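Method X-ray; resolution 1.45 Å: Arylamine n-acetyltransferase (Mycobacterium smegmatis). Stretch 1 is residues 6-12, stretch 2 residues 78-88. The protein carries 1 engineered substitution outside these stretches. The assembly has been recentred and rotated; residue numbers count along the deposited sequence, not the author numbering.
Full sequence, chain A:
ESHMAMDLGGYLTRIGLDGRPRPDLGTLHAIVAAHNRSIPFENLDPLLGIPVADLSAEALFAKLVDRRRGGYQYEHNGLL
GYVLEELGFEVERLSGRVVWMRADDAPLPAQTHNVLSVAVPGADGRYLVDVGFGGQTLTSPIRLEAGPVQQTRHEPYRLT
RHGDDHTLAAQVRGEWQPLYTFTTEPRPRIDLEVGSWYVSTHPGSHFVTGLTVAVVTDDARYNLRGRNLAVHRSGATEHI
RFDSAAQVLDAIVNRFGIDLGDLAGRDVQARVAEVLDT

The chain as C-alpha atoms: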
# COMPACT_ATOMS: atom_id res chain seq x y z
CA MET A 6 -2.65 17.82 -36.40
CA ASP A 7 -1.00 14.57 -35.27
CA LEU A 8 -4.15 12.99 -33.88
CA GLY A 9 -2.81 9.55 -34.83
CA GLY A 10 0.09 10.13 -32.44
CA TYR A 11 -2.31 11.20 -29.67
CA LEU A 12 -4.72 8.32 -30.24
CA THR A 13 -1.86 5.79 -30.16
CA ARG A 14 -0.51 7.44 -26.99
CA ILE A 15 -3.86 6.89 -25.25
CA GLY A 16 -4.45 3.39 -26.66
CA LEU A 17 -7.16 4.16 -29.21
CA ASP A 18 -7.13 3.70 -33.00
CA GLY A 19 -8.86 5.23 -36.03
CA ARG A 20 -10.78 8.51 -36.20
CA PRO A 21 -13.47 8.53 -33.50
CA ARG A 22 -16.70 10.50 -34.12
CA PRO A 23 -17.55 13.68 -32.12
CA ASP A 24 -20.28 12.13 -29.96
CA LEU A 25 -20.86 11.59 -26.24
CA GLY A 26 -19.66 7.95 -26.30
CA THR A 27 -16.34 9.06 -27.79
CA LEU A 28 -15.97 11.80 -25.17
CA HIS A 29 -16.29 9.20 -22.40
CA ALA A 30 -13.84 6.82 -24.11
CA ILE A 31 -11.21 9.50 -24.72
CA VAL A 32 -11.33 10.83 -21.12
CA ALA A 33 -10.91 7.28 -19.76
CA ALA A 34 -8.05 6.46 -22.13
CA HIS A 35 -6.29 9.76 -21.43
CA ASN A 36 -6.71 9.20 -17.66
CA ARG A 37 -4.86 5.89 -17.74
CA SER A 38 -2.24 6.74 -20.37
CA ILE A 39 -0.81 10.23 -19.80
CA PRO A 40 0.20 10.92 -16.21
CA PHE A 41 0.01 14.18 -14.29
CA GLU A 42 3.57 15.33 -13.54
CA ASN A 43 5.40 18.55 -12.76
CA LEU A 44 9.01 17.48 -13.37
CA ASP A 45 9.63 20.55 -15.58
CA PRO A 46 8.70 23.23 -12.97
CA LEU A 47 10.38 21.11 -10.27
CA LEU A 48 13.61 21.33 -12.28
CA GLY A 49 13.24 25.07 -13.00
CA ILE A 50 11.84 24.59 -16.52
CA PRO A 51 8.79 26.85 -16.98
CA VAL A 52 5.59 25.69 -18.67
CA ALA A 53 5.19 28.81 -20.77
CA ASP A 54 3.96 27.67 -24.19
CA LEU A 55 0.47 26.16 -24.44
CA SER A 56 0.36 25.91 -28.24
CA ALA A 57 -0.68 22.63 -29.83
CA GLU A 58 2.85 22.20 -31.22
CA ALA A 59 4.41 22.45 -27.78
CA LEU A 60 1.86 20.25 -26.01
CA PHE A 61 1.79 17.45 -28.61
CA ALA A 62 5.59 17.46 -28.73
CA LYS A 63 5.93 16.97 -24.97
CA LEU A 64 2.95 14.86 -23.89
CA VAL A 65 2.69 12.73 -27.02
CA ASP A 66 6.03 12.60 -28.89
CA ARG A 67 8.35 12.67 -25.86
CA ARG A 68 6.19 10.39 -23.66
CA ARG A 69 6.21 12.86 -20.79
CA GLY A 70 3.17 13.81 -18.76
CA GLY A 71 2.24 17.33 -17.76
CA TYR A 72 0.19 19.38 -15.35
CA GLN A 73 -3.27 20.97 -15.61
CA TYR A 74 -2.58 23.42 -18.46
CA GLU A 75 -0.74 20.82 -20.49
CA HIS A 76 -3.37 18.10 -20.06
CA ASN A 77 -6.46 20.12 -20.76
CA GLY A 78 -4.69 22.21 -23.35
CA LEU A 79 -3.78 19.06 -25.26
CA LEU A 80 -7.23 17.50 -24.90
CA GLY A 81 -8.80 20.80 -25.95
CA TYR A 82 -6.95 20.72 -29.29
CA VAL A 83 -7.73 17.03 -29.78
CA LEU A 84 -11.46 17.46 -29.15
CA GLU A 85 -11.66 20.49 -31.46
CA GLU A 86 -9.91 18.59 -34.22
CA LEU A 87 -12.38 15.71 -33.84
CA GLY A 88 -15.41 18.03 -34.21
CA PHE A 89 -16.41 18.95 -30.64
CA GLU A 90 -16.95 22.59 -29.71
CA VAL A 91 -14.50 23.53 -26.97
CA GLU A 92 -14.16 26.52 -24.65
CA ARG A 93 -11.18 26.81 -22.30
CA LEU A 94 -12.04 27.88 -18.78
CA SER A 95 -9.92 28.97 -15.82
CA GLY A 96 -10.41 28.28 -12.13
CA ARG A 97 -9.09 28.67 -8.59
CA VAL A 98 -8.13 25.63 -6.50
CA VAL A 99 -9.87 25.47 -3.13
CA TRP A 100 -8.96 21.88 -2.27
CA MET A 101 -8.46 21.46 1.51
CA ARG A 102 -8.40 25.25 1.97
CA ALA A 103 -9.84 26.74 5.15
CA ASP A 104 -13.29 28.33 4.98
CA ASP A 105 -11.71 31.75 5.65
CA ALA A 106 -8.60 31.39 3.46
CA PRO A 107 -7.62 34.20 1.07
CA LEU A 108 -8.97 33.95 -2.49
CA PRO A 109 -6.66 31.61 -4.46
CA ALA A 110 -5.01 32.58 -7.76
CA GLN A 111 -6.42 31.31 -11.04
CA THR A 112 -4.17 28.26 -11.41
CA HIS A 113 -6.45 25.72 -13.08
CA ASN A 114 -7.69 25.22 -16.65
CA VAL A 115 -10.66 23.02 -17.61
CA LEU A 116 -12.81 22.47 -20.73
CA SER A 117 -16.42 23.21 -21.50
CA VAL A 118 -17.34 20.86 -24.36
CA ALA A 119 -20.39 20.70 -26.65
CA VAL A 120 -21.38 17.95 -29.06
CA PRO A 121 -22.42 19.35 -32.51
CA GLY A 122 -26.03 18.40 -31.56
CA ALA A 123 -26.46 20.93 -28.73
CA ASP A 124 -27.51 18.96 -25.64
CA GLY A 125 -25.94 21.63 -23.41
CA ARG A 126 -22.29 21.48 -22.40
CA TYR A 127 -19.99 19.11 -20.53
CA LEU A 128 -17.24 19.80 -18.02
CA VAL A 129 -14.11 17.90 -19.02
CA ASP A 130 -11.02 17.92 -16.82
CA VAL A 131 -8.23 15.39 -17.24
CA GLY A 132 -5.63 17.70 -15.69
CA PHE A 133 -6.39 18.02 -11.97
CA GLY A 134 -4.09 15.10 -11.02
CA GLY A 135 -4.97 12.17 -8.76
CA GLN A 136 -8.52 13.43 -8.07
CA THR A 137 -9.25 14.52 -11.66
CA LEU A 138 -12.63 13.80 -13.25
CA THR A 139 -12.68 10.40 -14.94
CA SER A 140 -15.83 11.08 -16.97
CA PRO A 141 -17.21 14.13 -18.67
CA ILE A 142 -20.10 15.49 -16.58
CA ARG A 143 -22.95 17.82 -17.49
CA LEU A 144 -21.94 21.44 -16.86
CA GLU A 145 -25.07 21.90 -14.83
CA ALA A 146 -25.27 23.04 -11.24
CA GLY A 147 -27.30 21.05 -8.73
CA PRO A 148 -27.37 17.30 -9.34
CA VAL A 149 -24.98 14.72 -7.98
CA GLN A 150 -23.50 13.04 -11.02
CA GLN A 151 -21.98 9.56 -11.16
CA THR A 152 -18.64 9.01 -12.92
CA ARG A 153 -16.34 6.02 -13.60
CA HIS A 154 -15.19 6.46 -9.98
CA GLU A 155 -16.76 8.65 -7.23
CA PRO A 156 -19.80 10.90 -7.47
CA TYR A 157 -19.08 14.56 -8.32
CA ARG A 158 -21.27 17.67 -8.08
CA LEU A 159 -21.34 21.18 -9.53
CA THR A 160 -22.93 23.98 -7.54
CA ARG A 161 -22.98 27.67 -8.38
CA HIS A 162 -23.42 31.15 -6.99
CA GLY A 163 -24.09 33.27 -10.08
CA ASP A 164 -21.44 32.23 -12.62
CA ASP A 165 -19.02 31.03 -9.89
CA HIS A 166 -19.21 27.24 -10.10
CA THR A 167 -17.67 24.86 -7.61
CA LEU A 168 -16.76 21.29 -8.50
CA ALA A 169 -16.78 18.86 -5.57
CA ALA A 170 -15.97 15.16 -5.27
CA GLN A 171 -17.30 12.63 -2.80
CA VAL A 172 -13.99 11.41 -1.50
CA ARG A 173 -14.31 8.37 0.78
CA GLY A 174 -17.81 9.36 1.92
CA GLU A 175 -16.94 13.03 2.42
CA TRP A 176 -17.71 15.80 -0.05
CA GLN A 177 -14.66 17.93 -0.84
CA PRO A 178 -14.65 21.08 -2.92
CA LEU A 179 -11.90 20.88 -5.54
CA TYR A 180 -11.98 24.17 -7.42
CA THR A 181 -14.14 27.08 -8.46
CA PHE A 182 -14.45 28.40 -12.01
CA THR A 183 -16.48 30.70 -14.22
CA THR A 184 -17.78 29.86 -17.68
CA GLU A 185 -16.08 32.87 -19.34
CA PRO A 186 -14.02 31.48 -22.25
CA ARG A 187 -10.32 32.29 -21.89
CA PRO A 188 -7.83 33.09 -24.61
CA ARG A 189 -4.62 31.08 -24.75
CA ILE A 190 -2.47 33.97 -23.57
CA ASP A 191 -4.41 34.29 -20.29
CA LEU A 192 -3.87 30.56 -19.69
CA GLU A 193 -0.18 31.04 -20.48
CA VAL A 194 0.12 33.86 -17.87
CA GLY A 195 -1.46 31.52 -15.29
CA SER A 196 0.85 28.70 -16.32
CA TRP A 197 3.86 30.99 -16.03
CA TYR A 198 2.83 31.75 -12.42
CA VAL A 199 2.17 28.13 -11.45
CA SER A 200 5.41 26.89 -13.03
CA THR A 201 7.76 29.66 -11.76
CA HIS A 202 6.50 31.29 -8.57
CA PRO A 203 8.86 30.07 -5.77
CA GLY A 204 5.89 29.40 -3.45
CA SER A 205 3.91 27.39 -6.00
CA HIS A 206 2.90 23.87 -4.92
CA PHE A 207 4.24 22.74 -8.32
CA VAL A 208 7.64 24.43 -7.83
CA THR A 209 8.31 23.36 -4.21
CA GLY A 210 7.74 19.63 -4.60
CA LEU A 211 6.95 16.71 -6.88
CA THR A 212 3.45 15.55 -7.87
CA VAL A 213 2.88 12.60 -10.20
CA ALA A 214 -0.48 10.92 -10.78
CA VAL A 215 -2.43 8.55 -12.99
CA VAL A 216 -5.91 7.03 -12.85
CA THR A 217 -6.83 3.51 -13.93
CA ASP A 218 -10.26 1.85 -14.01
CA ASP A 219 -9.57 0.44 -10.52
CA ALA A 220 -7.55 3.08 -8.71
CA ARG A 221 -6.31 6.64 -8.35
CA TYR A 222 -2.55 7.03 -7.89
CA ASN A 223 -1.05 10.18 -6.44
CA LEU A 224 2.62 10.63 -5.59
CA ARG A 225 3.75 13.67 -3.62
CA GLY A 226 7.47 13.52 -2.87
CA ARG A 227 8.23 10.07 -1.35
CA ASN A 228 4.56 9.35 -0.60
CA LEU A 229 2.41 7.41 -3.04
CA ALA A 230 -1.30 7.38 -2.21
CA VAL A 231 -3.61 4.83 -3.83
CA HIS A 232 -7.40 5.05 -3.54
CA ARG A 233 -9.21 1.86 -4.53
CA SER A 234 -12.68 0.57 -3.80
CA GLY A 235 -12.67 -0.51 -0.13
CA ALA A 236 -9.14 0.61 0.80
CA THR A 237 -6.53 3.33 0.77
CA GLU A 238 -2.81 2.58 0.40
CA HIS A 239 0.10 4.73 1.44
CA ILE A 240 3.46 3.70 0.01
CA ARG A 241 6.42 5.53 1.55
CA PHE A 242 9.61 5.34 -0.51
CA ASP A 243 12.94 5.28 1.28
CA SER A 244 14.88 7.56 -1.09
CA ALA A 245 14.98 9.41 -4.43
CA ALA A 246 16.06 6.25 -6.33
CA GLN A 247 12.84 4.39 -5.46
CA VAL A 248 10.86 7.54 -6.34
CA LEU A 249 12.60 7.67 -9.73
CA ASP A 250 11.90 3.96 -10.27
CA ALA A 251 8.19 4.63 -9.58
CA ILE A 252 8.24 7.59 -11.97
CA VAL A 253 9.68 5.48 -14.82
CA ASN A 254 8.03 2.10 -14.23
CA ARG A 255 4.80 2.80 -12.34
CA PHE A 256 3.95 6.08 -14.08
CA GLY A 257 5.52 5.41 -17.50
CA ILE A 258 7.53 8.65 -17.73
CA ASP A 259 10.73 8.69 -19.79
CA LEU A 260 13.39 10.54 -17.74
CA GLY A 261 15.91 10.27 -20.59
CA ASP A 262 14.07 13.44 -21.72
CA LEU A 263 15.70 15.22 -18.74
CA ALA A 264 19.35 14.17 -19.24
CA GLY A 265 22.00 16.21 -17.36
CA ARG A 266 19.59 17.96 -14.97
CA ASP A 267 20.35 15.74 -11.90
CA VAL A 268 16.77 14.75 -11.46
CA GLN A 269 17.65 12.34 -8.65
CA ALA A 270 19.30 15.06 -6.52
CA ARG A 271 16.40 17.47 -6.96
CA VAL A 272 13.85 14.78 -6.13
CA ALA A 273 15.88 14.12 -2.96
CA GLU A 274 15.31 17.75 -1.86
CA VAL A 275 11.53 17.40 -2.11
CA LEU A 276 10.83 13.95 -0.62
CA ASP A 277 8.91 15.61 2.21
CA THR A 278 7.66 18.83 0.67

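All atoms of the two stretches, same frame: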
# COMPACT_ATOMS: atom_id res chain seq x y z
N MET A 6 -3.68 18.06 -37.45
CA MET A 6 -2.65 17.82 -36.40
C MET A 6 -2.24 16.35 -36.39
O MET A 6 -2.71 15.57 -37.22
CB MET A 6 -3.17 18.22 -35.02
CG MET A 6 -4.36 19.16 -35.03
SD MET A 6 -4.82 19.65 -33.35
CE MET A 6 -4.16 21.31 -33.29
N ASP A 7 -1.37 15.97 -35.45
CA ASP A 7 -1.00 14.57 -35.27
C ASP A 7 -1.95 13.90 -34.28
O ASP A 7 -1.57 13.58 -33.15
CB ASP A 7 0.46 14.43 -34.83
CG ASP A 7 0.92 12.97 -34.75
OD1 ASP A 7 0.37 12.11 -35.48
OD2 ASP A 7 1.84 12.68 -33.96
N LEU A 8 -3.19 13.70 -34.72
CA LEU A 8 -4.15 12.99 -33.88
C LEU A 8 -3.82 11.51 -33.77
O LEU A 8 -4.05 10.91 -32.72
CB LEU A 8 -5.59 13.18 -34.35
CG LEU A 8 -6.28 14.51 -34.04
CD1 LEU A 8 -7.70 14.21 -33.66
CD2 LEU A 8 -5.61 15.31 -32.91
N GLY A 9 -3.28 10.94 -34.84
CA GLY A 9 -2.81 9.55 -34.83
C GLY A 9 -1.81 9.27 -33.71
O GLY A 9 -1.87 8.24 -33.05
N GLY A 10 -0.88 10.21 -33.52
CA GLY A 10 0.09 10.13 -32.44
C GLY A 10 -0.62 10.16 -31.09
O GLY A 10 -0.33 9.33 -30.22
N TYR A 11 -1.56 11.09 -30.93
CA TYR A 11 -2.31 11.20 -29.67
C TYR A 11 -3.14 9.96 -29.38
O TYR A 11 -3.11 9.43 -28.27
CB TYR A 11 -3.20 12.44 -29.64
CG TYR A 11 -4.09 12.49 -28.41
CD1 TYR A 11 -3.61 12.96 -27.19
CD2 TYR A 11 -5.42 12.05 -28.48
CE1 TYR A 11 -4.43 12.99 -26.06
CE2 TYR A 11 -6.25 12.08 -27.37
CZ TYR A 11 -5.75 12.56 -26.17
OH TYR A 11 -6.59 12.60 -25.07
N LEU A 12 -3.85 9.48 -30.40
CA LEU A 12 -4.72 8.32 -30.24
C LEU A 12 -3.93 7.07 -29.88
O LEU A 12 -4.36 6.30 -29.03
CB LEU A 12 -5.58 8.11 -31.49
CG LEU A 12 -6.57 9.25 -31.75
CD1 LEU A 12 -7.08 9.17 -33.20
CD2 LEU A 12 -7.73 9.28 -30.76
N GLY A 78 -5.04 21.53 -22.10
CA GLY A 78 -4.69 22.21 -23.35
C GLY A 78 -4.65 21.19 -24.47
O GLY A 78 -5.31 21.36 -25.50
N LEU A 79 -3.89 20.11 -24.26
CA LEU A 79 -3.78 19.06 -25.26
C LEU A 79 -5.14 18.49 -25.63
O LEU A 79 -5.47 18.36 -26.82
CB LEU A 79 -2.85 17.94 -24.76
CG LEU A 79 -2.72 16.71 -25.67
CD1 LEU A 79 -2.12 17.07 -27.00
CD2 LEU A 79 -1.88 15.63 -24.99
N LEU A 80 -5.92 18.11 -24.63
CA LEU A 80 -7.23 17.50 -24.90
C LEU A 80 -8.14 18.48 -25.62
O LEU A 80 -8.92 18.08 -26.49
CB LEU A 80 -7.87 17.00 -23.60
CG LEU A 80 -9.19 16.24 -23.78
CD1 LEU A 80 -9.08 15.11 -24.80
CD2 LEU A 80 -9.64 15.68 -22.43
N GLY A 81 -8.04 19.76 -25.26
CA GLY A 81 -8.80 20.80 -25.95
C GLY A 81 -8.56 20.80 -27.45
O GLY A 81 -9.51 20.83 -28.23
N TYR A 82 -7.30 20.76 -27.86
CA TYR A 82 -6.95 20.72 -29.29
C TYR A 82 -7.46 19.45 -29.94
O TYR A 82 -8.02 19.49 -31.04
CB TYR A 82 -5.43 20.81 -29.48
CG TYR A 82 -4.83 22.14 -29.06
CD1 TYR A 82 -3.85 22.21 -28.06
CD2 TYR A 82 -5.23 23.33 -29.67
CE1 TYR A 82 -3.30 23.43 -27.67
CE2 TYR A 82 -4.70 24.55 -29.30
CZ TYR A 82 -3.72 24.60 -28.31
OH TYR A 82 -3.18 25.81 -27.93
N VAL A 83 -7.30 18.33 -29.25
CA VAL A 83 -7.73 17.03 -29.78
C VAL A 83 -9.23 17.03 -30.01
O VAL A 83 -9.70 16.63 -31.10
CB VAL A 83 -7.34 15.86 -28.84
CG1 VAL A 83 -8.07 14.59 -29.25
CG2 VAL A 83 -5.85 15.66 -28.86
N LEU A 84 -10.00 17.50 -29.03
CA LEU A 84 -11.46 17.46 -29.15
C LEU A 84 -11.98 18.37 -30.26
O LEU A 84 -12.88 17.99 -31.01
CB LEU A 84 -12.16 17.75 -27.82
CG LEU A 84 -11.90 16.73 -26.70
CD1 LEU A 84 -12.56 17.23 -25.45
CD2 LEU A 84 -12.35 15.29 -27.03
N GLU A 85 -11.39 19.56 -30.36
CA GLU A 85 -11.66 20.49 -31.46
C GLU A 85 -11.43 19.86 -32.82
O GLU A 85 -12.26 19.98 -33.73
CB GLU A 85 -10.72 21.69 -31.36
CG GLU A 85 -11.19 22.73 -30.43
CD GLU A 85 -10.42 24.03 -30.59
OE1 GLU A 85 -9.18 24.00 -30.82
OE2 GLU A 85 -11.08 25.07 -30.45
N GLU A 86 -10.29 19.18 -32.95
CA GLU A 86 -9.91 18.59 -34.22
C GLU A 86 -10.93 17.52 -34.61
O GLU A 86 -11.29 17.41 -35.78
CB GLU A 86 -8.48 18.02 -34.16
CG GLU A 86 -7.98 17.33 -35.44
CD GLU A 86 -7.90 18.25 -36.66
OE1 GLU A 86 -7.87 19.50 -36.50
OE2 GLU A 86 -7.87 17.71 -37.78
N LEU A 87 -11.42 16.79 -33.61
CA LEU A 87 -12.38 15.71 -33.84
C LEU A 87 -13.80 16.19 -34.15
O LEU A 87 -14.61 15.39 -34.63
CB LEU A 87 -12.38 14.72 -32.66
CG LEU A 87 -11.15 13.81 -32.52
CD1 LEU A 87 -11.15 13.02 -31.21
CD2 LEU A 87 -11.02 12.84 -33.69
N GLY A 88 -14.10 17.46 -33.88
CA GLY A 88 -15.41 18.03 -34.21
C GLY A 88 -16.25 18.54 -33.05
O GLY A 88 -17.35 19.08 -33.26

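Two helices meet here, brought together from distant parts of the chain: the closest touching residues in sequence are 68 apart. In the first stretch a helix starts at Leu8 and runs on beyond Leu12; in the second, a helix that began earlier ends near Leu87. Their axes approach to 11.1 Å and their N-to-C directions differ by 121°, so the pair is oblique, well short of antiparallel. At that spacing the backbones stand well apart, and side chains must fill the gap. The nearest CA pairs are Leu8 CA to Val83 CA at 6.8 Å and Met6 CA to Glu86 CA at 7.6 Å.

The start of the first helix and the finish of the second are each settled locally. Asp7 is the N-cap of the first helix: its OD1 accepts from Gly10 N at 3.0 Å, occupying an amide that the first turn would otherwise leave without a partner. Gly10 also suits the site sterically, since a CB there would lie 2.1 Å from Asp7 OD2. The second helix closes in a Schellman motif, with Gly88 N bonded to Glu85 O at 3.1 Å and, weakly, to Leu84 O at 3.2 Å. Gly88 has a phi of 118°, where a side chain would be jammed against the preceding carbonyl, so the backbone itself calls for glycine.

No hydrogen bond crosses between the stretches. The 477 Å² they bury is held by shape and apolar contact, and the central rule is simple: Leu8 and Tyr11, three residues apart and thus on a similar side of their helix, both point toward the partner, and Val83 points back at them.

Tyr11 has the largest covered area, 89 Å². With chi1 in t, its ring reaches alongside the second helix. Val83 CG2 sits over one face, 3.6 Å from the ring centroid and only 12° off the normal, a CH-pi contact in which a methyl meets the pi cloud almost head-on. The other methyl also helps, with Val83 CG1 at 3.6 Å from Tyr11 CE2. Leu79 and Leu80 extend the apolar surround: Leu79 CD2 lies 3.8 Å from Tyr11 CE1, and Leu80 CD1 lies 3.5 Å from Tyr11 OH. The CA-to-CB bond of Leu80 points away from the first stretch, yet its end comes nearer. The tyrosine hydroxyl is not stranded among these carbons, because it is hydrogen-bonded elsewhere in the structure.

Leu8 works further along the partner helix. Its CD1 touches Leu87 CD2 at 3.6 Å, and its CD2 lies 4.1 Å from Val83 CG2, so the same valine methyl serves both Leu8 and the Tyr11 ring. Leu8 CG also meets Glu86 CG at 3.6 Å, using the aliphatic part of an acidic side chain as apolar surface.

Met6 finishes the contact toward solvent. Its CE packs 4.0 Å from Tyr82 CB, and its CG lies 3.8 Å from Glu86 OE1, a van der Waals approach. Met6 is exposed, yet 72 Å² of it is covered by the second stretch, in contact with Tyr82 and Glu86.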